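PDB 6N44: galectin, which probably binds carbohydrates as a sheep lectin of the galectin family, with an anti-parasitic activity that depends on its oligomeric assembly. Local coordinates for residues 14-19 / 120-125; 22-27 / 90-95; 37-42 / 126-131; 63-68 / 77-82. All blocks are in the same frame, centred on the assembly; numbering follows the deposited sequence.

Interaction 1: residues 14-19 / 120-125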
loop_
_atom_site.group_PDB
_atom_site.type_symbol
_atom_site.label_atom_id
_atom_site.label_comp_id
_atom_site.label_asym_id
_atom_site.label_seq_id
_atom_site.Cartn_x
_atom_site.Cartn_y
_atom_site.Cartn_z
ATOM N N VAL A 14 5.031 -14.695 -0.725
ATOM C CA VAL A 14 5.207 -13.252 -0.911
ATOM C C VAL A 14 6.688 -12.886 -0.886
ATOM O O VAL A 14 7.519 -13.602 -0.324
ATOM C CB VAL A 14 4.482 -12.436 0.180
ATOM C CG1 VAL A 14 2.955 -12.625 0.110
ATOM C CG2 VAL A 14 5.035 -12.833 1.573
ATOM N N SER A 15 7.009 -11.734 -1.491
ATOM C CA SER A 15 8.271 -11.028 -1.260
ATOM C C SER A 15 7.921 -9.603 -0.861
ATOM O O SER A 15 7.388 -8.843 -1.674
ATOM C CB SER A 15 9.180 -11.005 -2.498
ATOM O OG SER A 15 9.323 -12.292 -3.043
ATOM N N LEU A 16 8.233 -9.239 0.374
ATOM C CA LEU A 16 7.880 -7.918 0.843
ATOM C C LEU A 16 8.853 -6.887 0.290
ATOM O O LEU A 16 9.999 -7.184 -0.048
ATOM C CB LEU A 16 7.896 -7.853 2.371
ATOM C CG LEU A 16 6.970 -8.818 3.121
ATOM C CD1 LEU A 16 6.990 -8.509 4.612
ATOM C CD2 LEU A 16 5.554 -8.753 2.585
ATOM N N THR A 17 8.379 -5.656 0.211
ATOM C CA THR A 17 9.290 -4.560 -0.059
ATOM C C THR A 17 9.056 -3.482 0.981
ATOM O O THR A 17 8.253 -3.646 1.904
ATOM C CB THR A 17 9.075 -3.981 -1.456
ATOM O OG1 THR A 17 7.780 -3.361 -1.503
ATOM C CG2 THR A 17 9.188 -5.060 -2.537
ATOM N N VAL A 18 9.734 -2.354 0.778
ATOM C CA VAL A 18 9.647 -1.171 1.622
ATOM C C VAL A 18 8.387 -0.354 1.365
ATOM O O VAL A 18 8.116 0.620 2.085
ATOM C CB VAL A 18 11.011 -0.514 1.335
ATOM C CG1 VAL A 18 10.885 0.848 0.683
ATOM C CG2 VAL A 18 11.900 -0.563 2.544
ATOM N N CYS A 19 7.593 -0.735 0.358
ATOM C CA CYS A 19 6.297 -0.105 0.097
ATOM C C CYS A 19 5.381 -1.211 -0.424
ATOM O O CYS A 19 5.304 -1.438 -1.632
ATOM C CB CYS A 19 6.394 1.042 -0.902
ATOM S SG CYS A 19 4.782 1.831 -1.161
ATOM N N GLN A 120 12.744 -8.545 4.366
ATOM C CA GLN A 120 13.182 -9.377 3.251
ATOM C C GLN A 120 13.183 -10.862 3.576
ATOM O O GLN A 120 13.275 -11.672 2.652
ATOM C CB GLN A 120 14.590 -8.972 2.784
ATOM C CG GLN A 120 14.711 -7.540 2.270
ATOM C CD GLN A 120 14.854 -6.526 3.401
ATOM O OE1 GLN A 120 14.991 -6.895 4.569
ATOM N NE2 GLN A 120 14.817 -5.240 3.054
ATOM N N SER A 121 13.087 -11.245 4.843
ATOM C CA SER A 121 13.089 -12.660 5.193
ATOM C C SER A 121 11.686 -13.262 5.233
ATOM O O SER A 121 11.560 -14.489 5.329
ATOM C CB SER A 121 13.804 -12.876 6.540
ATOM O OG SER A 121 13.026 -12.409 7.630
ATOM N N VAL A 122 10.639 -12.436 5.159
ATOM C CA VAL A 122 9.275 -12.946 5.042
ATOM C C VAL A 122 9.095 -13.588 3.673
ATOM O O VAL A 122 9.396 -12.977 2.638
ATOM C CB VAL A 122 8.255 -11.815 5.255
ATOM C CG1 VAL A 122 6.820 -12.325 5.016
ATOM C CG2 VAL A 122 8.400 -11.200 6.641
ATOM N N LYS A 123 8.609 -14.826 3.658
ATOM C CA LYS A 123 8.352 -15.534 2.412
ATOM C C LYS A 123 6.949 -16.095 2.306
ATOM O O LYS A 123 6.594 -16.599 1.238
ATOM C CB LYS A 123 9.333 -16.705 2.231
ATOM C CG LYS A 123 10.802 -16.341 2.327
ATOM C CD LYS A 123 11.224 -15.474 1.183
ATOM C CE LYS A 123 12.598 -14.858 1.450
ATOM N NZ LYS A 123 12.960 -13.860 0.400
ATOM N N MET A 124 6.149 -16.048 3.373
ATOM C CA MET A 124 4.874 -16.756 3.392
ATOM C C MET A 124 3.892 -15.967 4.242
ATOM O O MET A 124 4.160 -15.696 5.420
ATOM C CB MET A 124 5.052 -18.174 3.946
ATOM C CG MET A 124 3.763 -18.957 4.084
ATOM S SD MET A 124 2.974 -19.112 2.472
ATOM C CE MET A 124 4.219 -20.049 1.577
ATOM N N LEU A 125 2.772 -15.604 3.642
ATOM C CA LEU A 125 1.662 -14.964 4.331
ATOM C C LEU A 125 0.631 -16.033 4.686
ATOM O O LEU A 125 0.292 -16.872 3.851
ATOM C CB LEU A 125 1.042 -13.882 3.442
ATOM C CG LEU A 125 -0.244 -13.244 3.992
ATOM C CD1 LEU A 125 0.067 -12.365 5.189
ATOM C CD2 LEU A 125 -0.987 -12.449 2.912
HETATM O O HOH W 1 10.454 -13.319 -0.796
HETATM O O HOH W 2 10.037 -10.599 2.034
#

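Interaction 2: residues 22-27 / 90-95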
loop_
_atom_site.group_PDB
_atom_site.type_symbol
_atom_site.label_atom_id
_atom_site.label_comp_id
_atom_site.label_asym_id
_atom_site.label_seq_id
_atom_site.Cartn_x
_atom_site.Cartn_y
_atom_site.Cartn_z
ATOM N N VAL A 22 -0.905 -5.397 2.083
ATOM C CA VAL A 22 -1.793 -6.550 2.170
ATOM C C VAL A 22 -3.167 -6.034 2.565
ATOM O O VAL A 22 -3.288 -5.273 3.536
ATOM C CB VAL A 22 -1.305 -7.572 3.214
ATOM C CG1 VAL A 22 -2.288 -8.769 3.295
ATOM C CG2 VAL A 22 0.132 -8.031 2.921
ATOM N N LYS A 23 -4.198 -6.442 1.830
ATOM C CA LYS A 23 -5.571 -6.079 2.159
ATOM C C LYS A 23 -6.401 -7.345 2.295
ATOM O O LYS A 23 -6.580 -8.076 1.317
ATOM C CB LYS A 23 -6.194 -5.170 1.104
ATOM C CG LYS A 23 -7.590 -4.714 1.527
ATOM C CD LYS A 23 -8.308 -3.925 0.462
ATOM C CE LYS A 23 -7.495 -2.720 0.016
ATOM N NZ LYS A 23 -8.345 -1.797 -0.818
ATOM N N ILE A 24 -6.923 -7.575 3.495
ATOM C CA ILE A 24 -7.722 -8.753 3.835
ATOM C C ILE A 24 -9.149 -8.303 4.091
ATOM O O ILE A 24 -9.379 -7.351 4.846
ATOM C CB ILE A 24 -7.166 -9.461 5.083
ATOM C CG1 ILE A 24 -5.791 -10.059 4.788
ATOM C CG2 ILE A 24 -8.170 -10.508 5.614
ATOM C CD1 ILE A 24 -4.895 -10.130 6.012
ATOM N N LYS A 25 -10.111 -8.993 3.486
ATOM C CA LYS A 25 -11.523 -8.749 3.768
ATOM C C LYS A 25 -12.116 -10.030 4.339
ATOM O O LYS A 25 -12.048 -11.084 3.697
ATOM C CB LYS A 25 -12.270 -8.302 2.514
ATOM C CG LYS A 25 -11.768 -6.946 1.987
ATOM C CD LYS A 25 -12.541 -6.469 0.784
ATOM C CE LYS A 25 -12.074 -5.077 0.405
ATOM N NZ LYS A 25 -12.533 -4.638 -0.939
ATOM N N ALA A 26 -12.679 -9.940 5.547
ATOM C CA ALA A 26 -13.154 -11.122 6.261
ATOM C C ALA A 26 -14.262 -10.729 7.233
ATOM O O ALA A 26 -14.583 -9.549 7.402
ATOM C CB ALA A 26 -12.001 -11.815 7.002
ATOM N N ASN A 27 -14.833 -11.743 7.889
ATOM C CA ASN A 27 -15.877 -11.554 8.887
ATOM C C ASN A 27 -15.724 -12.624 9.959
ATOM O O ASN A 27 -15.563 -13.804 9.629
ATOM C CB ASN A 27 -17.262 -11.651 8.246
ATOM C CG ASN A 27 -18.363 -11.163 9.160
ATOM O OD1 ASN A 27 -18.153 -10.954 10.366
ATOM N ND2 ASN A 27 -19.553 -10.973 8.593
ATOM N N PHE A 90 -15.113 -6.772 7.904
ATOM C CA PHE A 90 -14.076 -5.777 8.129
ATOM C C PHE A 90 -13.041 -5.855 7.018
ATOM O O PHE A 90 -12.899 -6.872 6.322
ATOM C CB PHE A 90 -13.404 -5.956 9.509
ATOM C CG PHE A 90 -12.776 -7.328 9.728
ATOM C CD1 PHE A 90 -11.461 -7.588 9.340
ATOM C CD2 PHE A 90 -13.495 -8.348 10.338
ATOM C CE1 PHE A 90 -10.877 -8.856 9.545
ATOM C CE2 PHE A 90 -12.914 -9.627 10.539
ATOM C CZ PHE A 90 -11.610 -9.875 10.150
ATOM N N GLU A 91 -12.318 -4.757 6.868
ATOM C CA GLU A 91 -11.157 -4.679 6.001
ATOM C C GLU A 91 -9.919 -4.443 6.853
ATOM O O GLU A 91 -9.792 -3.394 7.495
ATOM C CB GLU A 91 -11.318 -3.560 4.977
ATOM C CG GLU A 91 -10.101 -3.385 4.126
ATOM C CD GLU A 91 -10.277 -2.253 3.131
ATOM O OE1 GLU A 91 -9.387 -1.380 3.076
ATOM O OE2 GLU A 91 -11.320 -2.236 2.433
ATOM N N LEU A 92 -9.010 -5.407 6.848
ATOM C CA LEU A 92 -7.769 -5.340 7.600
ATOM C C LEU A 92 -6.622 -5.119 6.619
ATOM O O LEU A 92 -6.440 -5.909 5.681
ATOM C CB LEU A 92 -7.574 -6.618 8.414
ATOM C CG LEU A 92 -6.204 -6.898 9.027
ATOM C CD1 LEU A 92 -5.826 -5.858 10.097
ATOM C CD2 LEU A 92 -6.204 -8.301 9.607
ATOM N N GLN A 93 -5.855 -4.047 6.831
ATOM C CA GLN A 93 -4.728 -3.706 5.966
ATOM C C GLN A 93 -3.421 -3.731 6.739
ATOM O O GLN A 93 -3.329 -3.146 7.827
ATOM C CB GLN A 93 -4.889 -2.314 5.355
ATOM C CG GLN A 93 -5.896 -2.205 4.240
ATOM C CD GLN A 93 -6.060 -0.760 3.824
ATOM O OE1 GLN A 93 -6.619 0.052 4.578
ATOM N NE2 GLN A 93 -5.519 -0.410 2.649
ATOM N N PHE A 94 -2.397 -4.344 6.142
ATOM C CA PHE A 94 -1.028 -4.232 6.621
ATOM C C PHE A 94 -0.217 -3.481 5.585
ATOM O O PHE A 94 -0.204 -3.847 4.405
ATOM C CB PHE A 94 -0.384 -5.607 6.883
ATOM C CG PHE A 94 -1.070 -6.407 7.948
ATOM C CD1 PHE A 94 -2.129 -7.245 7.627
ATOM C CD2 PHE A 94 -0.663 -6.320 9.265
ATOM C CE1 PHE A 94 -2.778 -8.001 8.606
ATOM C CE2 PHE A 94 -1.301 -7.068 10.261
ATOM C CZ PHE A 94 -2.364 -7.917 9.927
ATOM N N LEU A 95 0.459 -2.441 6.032
ATOM C CA LEU A 95 1.348 -1.646 5.203
ATOM C C LEU A 95 2.773 -1.916 5.651
ATOM O O LEU A 95 3.120 -1.617 6.796
ATOM C CB LEU A 95 1.002 -0.163 5.343
ATOM C CG LEU A 95 1.752 0.801 4.438
ATOM C CD1 LEU A 95 1.582 0.415 2.967
ATOM C CD2 LEU A 95 1.237 2.221 4.724
HETATM O O HOH W 3 -11.338 -2.210 -0.518
HETATM O O HOH W 4 -9.418 0.206 1.071
#

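Interaction 3: residues 37-42 / 126-131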
loop_
_atom_site.group_PDB
_atom_site.type_symbol
_atom_site.label_atom_id
_atom_site.label_comp_id
_atom_site.label_asym_id
_atom_site.label_seq_id
_atom_site.Cartn_x
_atom_site.Cartn_y
_atom_site.Cartn_z
ATOM N N GLU A 37 -11.190 -16.011 16.888
ATOM C CA GLU A 37 -9.838 -15.478 16.800
ATOM C C GLU A 37 -9.491 -15.175 15.350
ATOM O O GLU A 37 -10.028 -15.785 14.423
ATOM C CB GLU A 37 -8.807 -16.474 17.348
ATOM C CG GLU A 37 -9.226 -17.173 18.616
ATOM C CD GLU A 37 -8.094 -17.946 19.298
ATOM O OE1 GLU A 37 -7.024 -18.147 18.672
ATOM O OE2 GLU A 37 -8.269 -18.342 20.478
ATOM N N LEU A 38 -8.573 -14.238 15.171
ATOM C CA LEU A 38 -7.996 -13.906 13.878
ATOM C C LEU A 38 -6.482 -13.913 14.024
ATOM O O LEU A 38 -5.947 -13.382 15.001
ATOM C CB LEU A 38 -8.499 -12.523 13.402
ATOM C CG LEU A 38 -7.736 -11.852 12.265
ATOM C CD1 LEU A 38 -7.810 -12.700 10.984
ATOM C CD2 LEU A 38 -8.305 -10.460 12.047
ATOM N N GLN A 39 -5.786 -14.515 13.061
ATOM C CA GLN A 39 -4.336 -14.616 13.151
ATOM C C GLN A 39 -3.703 -14.443 11.777
ATOM O O GLN A 39 -4.075 -15.148 10.835
ATOM C CB GLN A 39 -3.903 -15.961 13.747
ATOM C CG GLN A 39 -2.394 -16.045 13.900
ATOM C CD GLN A 39 -1.992 -17.263 14.677
ATOM O OE1 GLN A 39 -2.108 -17.285 15.899
ATOM N NE2 GLN A 39 -1.551 -18.296 13.976
ATOM N N VAL A 40 -2.753 -13.516 11.664
ATOM C CA VAL A 40 -2.046 -13.263 10.404
ATOM C C VAL A 40 -0.550 -13.394 10.648
ATOM O O VAL A 40 0.016 -12.673 11.480
ATOM C CB VAL A 40 -2.363 -11.879 9.804
ATOM C CG1 VAL A 40 -1.593 -11.688 8.488
ATOM C CG2 VAL A 40 -3.864 -11.706 9.570
ATOM N N ASP A 41 0.092 -14.290 9.903
ATOM C CA ASP A 41 1.521 -14.544 10.035
ATOM C C ASP A 41 2.227 -14.056 8.779
ATOM O O ASP A 41 1.937 -14.527 7.671
ATOM C CB ASP A 41 1.826 -16.033 10.252
ATOM C CG ASP A 41 1.578 -16.483 11.690
ATOM O OD1 ASP A 41 1.263 -15.617 12.533
ATOM O OD2 ASP A 41 1.711 -17.700 11.984
ATOM N N PHE A 42 3.154 -13.126 8.962
ATOM C CA PHE A 42 4.192 -12.854 7.973
ATOM C C PHE A 42 5.369 -13.731 8.380
ATOM O O PHE A 42 6.171 -13.363 9.243
ATOM C CB PHE A 42 4.555 -11.374 7.955
ATOM C CG PHE A 42 3.446 -10.467 7.457
ATOM C CD1 PHE A 42 2.357 -10.161 8.256
ATOM C CD2 PHE A 42 3.506 -9.916 6.183
ATOM C CE1 PHE A 42 1.348 -9.306 7.791
ATOM C CE2 PHE A 42 2.498 -9.080 5.714
ATOM C CZ PHE A 42 1.423 -8.770 6.521
ATOM N N ASP A 126 0.157 -16.014 5.926
ATOM C CA ASP A 126 -0.741 -17.044 6.447
ATOM C C ASP A 126 -1.860 -16.329 7.182
ATOM O O ASP A 126 -1.606 -15.635 8.173
ATOM C CB ASP A 126 0.010 -18.016 7.384
ATOM C CG ASP A 126 -0.878 -19.131 7.969
ATOM O OD1 ASP A 126 -2.056 -18.908 8.331
ATOM O OD2 ASP A 126 -0.371 -20.255 8.117
ATOM N N VAL A 127 -3.087 -16.483 6.690
ATOM C CA VAL A 127 -4.263 -15.868 7.286
ATOM C C VAL A 127 -5.192 -16.990 7.727
ATOM O O VAL A 127 -5.544 -17.860 6.917
ATOM C CB VAL A 127 -4.978 -14.928 6.297
ATOM C CG1 VAL A 127 -6.222 -14.315 6.943
ATOM C CG2 VAL A 127 -4.012 -13.847 5.767
ATOM N N ARG A 128 -5.601 -16.959 8.995
ATOM C CA ARG A 128 -6.465 -18.006 9.533
ATOM C C ARG A 128 -7.246 -17.469 10.727
ATOM O O ARG A 128 -6.995 -16.365 11.222
ATOM C CB ARG A 128 -5.655 -19.231 9.949
ATOM C CG ARG A 128 -4.686 -18.975 11.087
ATOM C CD ARG A 128 -3.956 -20.278 11.464
ATOM N NE ARG A 128 -3.075 -20.732 10.389
ATOM C CZ ARG A 128 -2.750 -22.005 10.168
ATOM N NH1 ARG A 128 -3.237 -22.965 10.951
ATOM N NH2 ARG A 128 -1.946 -22.322 9.157
ATOM N N GLY A 129 -8.188 -18.276 11.192
ATOM C CA GLY A 129 -8.940 -17.975 12.389
ATOM C C GLY A 129 -10.386 -18.409 12.256
ATOM O O GLY A 129 -10.783 -19.099 11.317
ATOM N N ASP A 130 -11.194 -17.996 13.226
ATOM C CA ASP A 130 -12.637 -18.225 13.166
ATOM C C ASP A 130 -13.284 -17.155 12.286
ATOM O O ASP A 130 -13.973 -16.241 12.747
ATOM C CB ASP A 130 -13.204 -18.238 14.576
ATOM C CG ASP A 130 -12.466 -19.207 15.458
ATOM O OD1 ASP A 130 -12.632 -20.429 15.230
ATOM O OD2 ASP A 130 -11.696 -18.753 16.334
ATOM N N ILE A 131 -13.047 -17.283 10.977
ATOM C CA ILE A 131 -13.421 -16.239 10.034
ATOM C C ILE A 131 -13.962 -16.849 8.751
ATOM O O ILE A 131 -13.614 -17.972 8.373
ATOM C CB ILE A 131 -12.217 -15.310 9.709
ATOM C CG1 ILE A 131 -11.065 -16.112 9.107
ATOM C CG2 ILE A 131 -11.732 -14.570 10.949
ATOM C CD1 ILE A 131 -9.912 -15.241 8.599
HETATM O O HOH W 5 -1.747 -17.126 10.709
HETATM O O HOH W 6 0.156 -19.830 11.043
#

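Interaction 4: residues 63-68 / 77-82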
loop_
_atom_site.group_PDB
_atom_site.type_symbol
_atom_site.label_atom_id
_atom_site.label_comp_id
_atom_site.label_asym_id
_atom_site.label_seq_id
_atom_site.Cartn_x
_atom_site.Cartn_y
_atom_site.Cartn_z
ATOM N N VAL A 63 -5.433 -7.178 20.748
ATOM C CA VAL A 63 -4.441 -7.474 19.719
ATOM C C VAL A 63 -3.137 -7.837 20.414
ATOM O O VAL A 63 -2.660 -7.091 21.276
ATOM C CB VAL A 63 -4.222 -6.272 18.777
ATOM C CG1 VAL A 63 -2.951 -6.467 17.953
ATOM C CG2 VAL A 63 -5.440 -6.011 17.881
ATOM N N VAL A 64 -2.537 -8.956 20.022
ATOM C CA VAL A 64 -1.174 -9.276 20.423
ATOM C C VAL A 64 -0.316 -9.416 19.169
ATOM O O VAL A 64 -0.699 -10.119 18.226
ATOM C CB VAL A 64 -1.114 -10.555 21.278
ATOM C CG1 VAL A 64 0.332 -10.849 21.677
ATOM C CG2 VAL A 64 -2.004 -10.407 22.509
ATOM N N MET A 65 0.838 -8.751 19.156
ATOM C CA MET A 65 1.801 -8.880 18.069
ATOM C C MET A 65 3.142 -9.322 18.631
ATOM O O MET A 65 3.557 -8.856 19.693
ATOM C CB MET A 65 1.957 -7.565 17.305
ATOM C CG MET A 65 0.638 -7.089 16.670
ATOM S SD MET A 65 0.739 -5.424 16.001
ATOM C CE MET A 65 0.640 -4.418 17.488
ATOM N N ASN A 66 3.828 -10.207 17.916
ATOM C CA ASN A 66 5.086 -10.735 18.425
ATOM C C ASN A 66 5.911 -11.274 17.270
ATOM O O ASN A 66 5.460 -11.318 16.123
ATOM C CB ASN A 66 4.841 -11.816 19.478
ATOM C CG ASN A 66 5.915 -11.840 20.541
ATOM O OD1 ASN A 66 7.000 -11.283 20.356
ATOM N ND2 ASN A 66 5.618 -12.483 21.670
ATOM N N THR A 67 7.125 -11.708 17.599
ATOM C CA THR A 67 8.090 -12.251 16.662
ATOM C C THR A 67 8.621 -13.561 17.220
ATOM O O THR A 67 8.967 -13.641 18.405
ATOM C CB THR A 67 9.261 -11.281 16.442
ATOM O OG1 THR A 67 8.777 -10.064 15.852
ATOM C CG2 THR A 67 10.301 -11.905 15.545
ATOM N N LEU A 68 8.669 -14.578 16.370
ATOM C CA LEU A 68 9.257 -15.871 16.695
ATOM C C LEU A 68 10.612 -15.939 16.010
ATOM O O LEU A 68 10.685 -15.981 14.777
ATOM C CB LEU A 68 8.358 -17.019 16.237
ATOM C CG LEU A 68 8.975 -18.410 16.470
ATOM C CD1 LEU A 68 9.049 -18.745 17.963
ATOM C CD2 LEU A 68 8.213 -19.487 15.722
ATOM N N GLN A 77 3.760 -7.090 22.027
ATOM C CA GLN A 77 3.150 -5.770 21.945
ATOM C C GLN A 77 1.642 -6.000 21.967
ATOM O O GLN A 77 1.092 -6.607 21.044
ATOM C CB GLN A 77 3.595 -5.019 20.686
ATOM C CG GLN A 77 3.026 -3.595 20.624
ATOM C CD GLN A 77 3.438 -2.812 19.375
ATOM O OE1 GLN A 77 4.438 -3.123 18.712
ATOM N NE2 GLN A 77 2.658 -1.792 19.051
ATOM N N LYS A 78 0.975 -5.538 23.031
ATOM C CA LYS A 78 -0.424 -5.873 23.273
ATOM C C LYS A 78 -1.261 -4.613 23.439
ATOM O O LYS A 78 -0.837 -3.677 24.117
ATOM C CB LYS A 78 -0.575 -6.754 24.523
ATOM C CG LYS A 78 -2.004 -6.826 25.026
ATOM C CD LYS A 78 -2.117 -7.528 26.382
ATOM C CE LYS A 78 -1.879 -9.023 26.263
ATOM N NZ LYS A 78 -2.495 -9.781 27.399
ATOM N N LEU A 79 -2.460 -4.595 22.846
ATOM C CA LEU A 79 -3.329 -3.430 22.973
ATOM C C LEU A 79 -4.790 -3.843 22.890
ATOM O O LEU A 79 -5.125 -4.974 22.529
ATOM C CB LEU A 79 -3.031 -2.374 21.899
ATOM C CG LEU A 79 -3.328 -2.826 20.470
ATOM C CD1 LEU A 79 -3.866 -1.676 19.629
ATOM C CD2 LEU A 79 -2.065 -3.391 19.862
ATOM N N HIS A 80 -5.660 -2.893 23.228
ATOM C CA HIS A 80 -7.103 -3.044 23.130
ATOM C C HIS A 80 -7.624 -2.263 21.932
ATOM O O HIS A 80 -7.146 -1.163 21.641
ATOM C CB HIS A 80 -7.809 -2.542 24.395
ATOM C CG HIS A 80 -7.416 -3.272 25.640
ATOM N ND1 HIS A 80 -8.263 -4.146 26.288
ATOM C CD2 HIS A 80 -6.270 -3.254 26.362
ATOM C CE1 HIS A 80 -7.656 -4.634 27.354
ATOM N NE2 HIS A 80 -6.444 -4.109 27.422
ATOM N N THR A 81 -8.611 -2.826 21.246
ATOM C CA THR A 81 -9.254 -2.118 20.155
ATOM C C THR A 81 -10.690 -2.594 20.049
ATOM O O THR A 81 -11.013 -3.733 20.398
ATOM C CB THR A 81 -8.525 -2.319 18.813
ATOM O OG1 THR A 81 -9.244 -1.645 17.776
ATOM C CG2 THR A 81 -8.439 -3.792 18.464
ATOM N N GLU A 82 -11.548 -1.703 19.569
ATOM C CA GLU A 82 -12.933 -2.021 19.276
ATOM C C GLU A 82 -13.182 -2.162 17.781
ATOM O O GLU A 82 -14.340 -2.238 17.360
ATOM C CB GLU A 82 -13.843 -0.947 19.873
ATOM C CG GLU A 82 -13.888 -0.993 21.390
ATOM C CD GLU A 82 -14.429 -2.324 21.911
ATOM O OE1 GLU A 82 -15.650 -2.571 21.769
ATOM O OE2 GLU A 82 -13.638 -3.130 22.454
#

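Interaction 1: residues 14-19 / 120-125
Val14 and Lys123 bring their backbones together where the chain leaves one strand and enters another, their CA atoms 5.1 Å apart. Val14 N donates to Lys123 O (3.1 Å, 166° at the hydrogen). The donor stands 64° above that carbonyl plane. In return Lys123 CA makes a C-H...O contact with Val14 O, and the two segments diverge toward Leu16 and Gln120. A water accepts from Leu16 N and donates to Val122 O, bridging the two backbones there. At the start of strand 124-129, Lys123 and Met124 form a classic beta bulge opposite Gly43 of strand 37-43. Strand 124-129 lies between strands 10-13 and 37-43 in one sheet of the galectin beta sandwich, and residues 14-18 form the loop leading from that sheet to strand 19-28 of the other. Leu16 points toward the other segment: its CG, anti to the carbonyl carbon (chi1 -59°), lies near Val122 CB, and CD1 packs 3.6 Å from CB and 3.7 Å from CG2 of Val122. Val14 straddles its neighbours: CG2 touches Val122 CG1 at 3.9 Å, while CG1 reaches Leu125 CB. Phe42 packs against Leu16, Val122 and Leu125. On the solvent side, a second water donates to Val14 O, accepts from Lys123 NZ (2.8 Å) and shares a hydrogen bond with Ser15 OG. The same ammonium donates to Gln120 O (3.2 Å), coming in nearly in line with the C=O bond. Thr17 OG1 accepts from Cys19 N in an ST turn, and Val18 N donates to Asn107 OD1 of the second subunit.

Interaction 2: residues 22-27 / 90-95
Ile24 and Leu92 exchange two backbone hydrogen bonds, both 2.8 Å: Ile24 N to Leu92 O and Leu92 N to Ile24 O. The same paired bonds join Val22 with Phe94 and Ala26 with Phe90, so the strands run antiparallel, with a closest axis approach of 4.7 Å. On the face bearing these six residues, Ile24 CD1 touches the edge of the Phe94 ring in its plane, 4.0 Å from CE1. Chi1 of 58° sets Phe90 CG between its own N and carbonyl carbon. Ala26 O stands above one face of the Phe90 ring, offset toward the rim and nearest to CD2 at 3.4 Å, while Ala26 CB meets CZ (3.7 Å). The other face carries Lys23, Lys25, Glu91 and Gln93. Glu91 extends between the two lysines; Lys23 CD packs on its CD, but both ammonium groups stop beyond salt-bridge range. Water closes the gaps: one molecule accepts from both NZ atoms and donates to Glu91 OE2, and another links Lys23 NZ to Glu91 OE1. Gln93 NE2 hydrogen-bonds to Cys19 O of the second subunit. Beyond the first shell, Phe42 and Phe56 meet the Phe94 ring edge-to-face, and Phe84 does likewise with Phe90. An apolar face turned into the core and a polar face turned outward are characteristic of the five-stranded sheet of the galectin sandwich, here also part of the dimer contact.

Interaction 3: residues 37-42 / 126-131
Leu38 to Asp41 and Asp126 to Gly129 pair antiparallel inside the six-stranded, carbohydrate-binding sheet of the galectin fold. Gln39 N donates to Arg128 O at 2.9 Å. Arg128 N donates back to Gln39 O at 3.0 Å; Asp41 and Asp126 form the next hydrogen-bonded pair. Beyond Gly129 the chain swings through an inverse gamma turn centred on Asp130, whose N donates to Glu37 O while its OD2 accepts from Glu37 N (2.8 Å) with the anti lone pair. On the polar face, Arg128 bends at chi3 (67°) and grips Asp126 side-on: NE meets OD1 at 2.9 Å and NH2 meets OD2 at 2.8 Å. Gln39 lies alongside Arg128, its amide plane turned 35° from the guanidinium. Next to Asp126, the Asp41 carboxylate forms a salt bridge through OD1 with Arg55, a residue seen to bind galactose; this second-shell contact is consistent with positioning that arginine. On the opposite, apolar face Val40 CG1 meets Val127 CG2, and Leu38 CD1 touches CD1 of Ile131, past the turn (4.1 Å). These side chains pack onto Ile24 and Leu28 of strand 19-28 and onto Phe90, Leu92 and Phe94 of strand 90-97, while strand 52-59 flanks 37-43 within the sheet.

Interaction 4: residues 63-68 / 77-82
The amide of Gln77 is covered on one face by Met65, whose methyl CE stands over the C-N side of the amide, 3.7 Å from both CD and NE2. Met65 and Gln77 lie side by side and point the same way; a bend at the thioether (chi3 -77°) turns CE toward the amide. Gln77 NE2 donates to Gln112 O, which anchors the group beneath the methyl. These residues belong to the beta hairpin of strands 62-69 and 72-80 at one margin of the six-stranded galectin sheet. Met65 with Gln77 and Val63 with Leu79 are its hydrogen-bonded pairs, for example Met65 N to Gln77 O at 2.9 Å and Leu79 N to Val63 O at 3.0 Å. On the inward face Leu79 CD2 touches both Val63 CG1 and Met65 CE, each at 3.7 Å. Chi1 of 65° sets Leu79 CG between its N and carbonyl carbon, where CG lies 3.9 Å from Val63 CB. Val63 CG2 in turn touches Thr81 CG2 (3.8 Å), while Phe54, Phe56, Cys111 and Phe113 pack on Met65, and Phe56 also on Val63. The outward face carries Val64, Lys78 and Asn66; Val64 packs against Trp57 and Glu76, and its CG2 touches Lys78 CE at 4.0 Å. Asn66 and Glu76 have been seen to bind galactose, so this side of the hairpin forms part of the sugar site. The Asn66 amide is held through ND2, which donates to Gly74 O, and through OD1, which accepts from Thr67 N at 2.8 Å, from a direction tilted 32° out of the amide plane.

Overall arrangement
Interactions 1, 3 and 4 all reach the six-stranded sheet, whereas interaction 2 pairs two strands of the opposing five-stranded one. Interactions 2 and 3 lie face to face across the sandwich, centres about 11 Å apart, with Ile24 on Val127 and Phe94 on Phe42. Interaction 1 shares strand 124-129 with interaction 3, whose centre is about 17 Å from its own, and touches interaction 2 through Leu125 on Val22. Interaction 4, a local hairpin, stays about 6 to 8 Å from the others at the nearest atoms and falls between the two segments of each. Galactose-binding Arg55 contacts Asp41 of interaction 3, and Asn66 lies in and Glu76 beside interaction 4, while interactions 1 and 2 contact the second subunit.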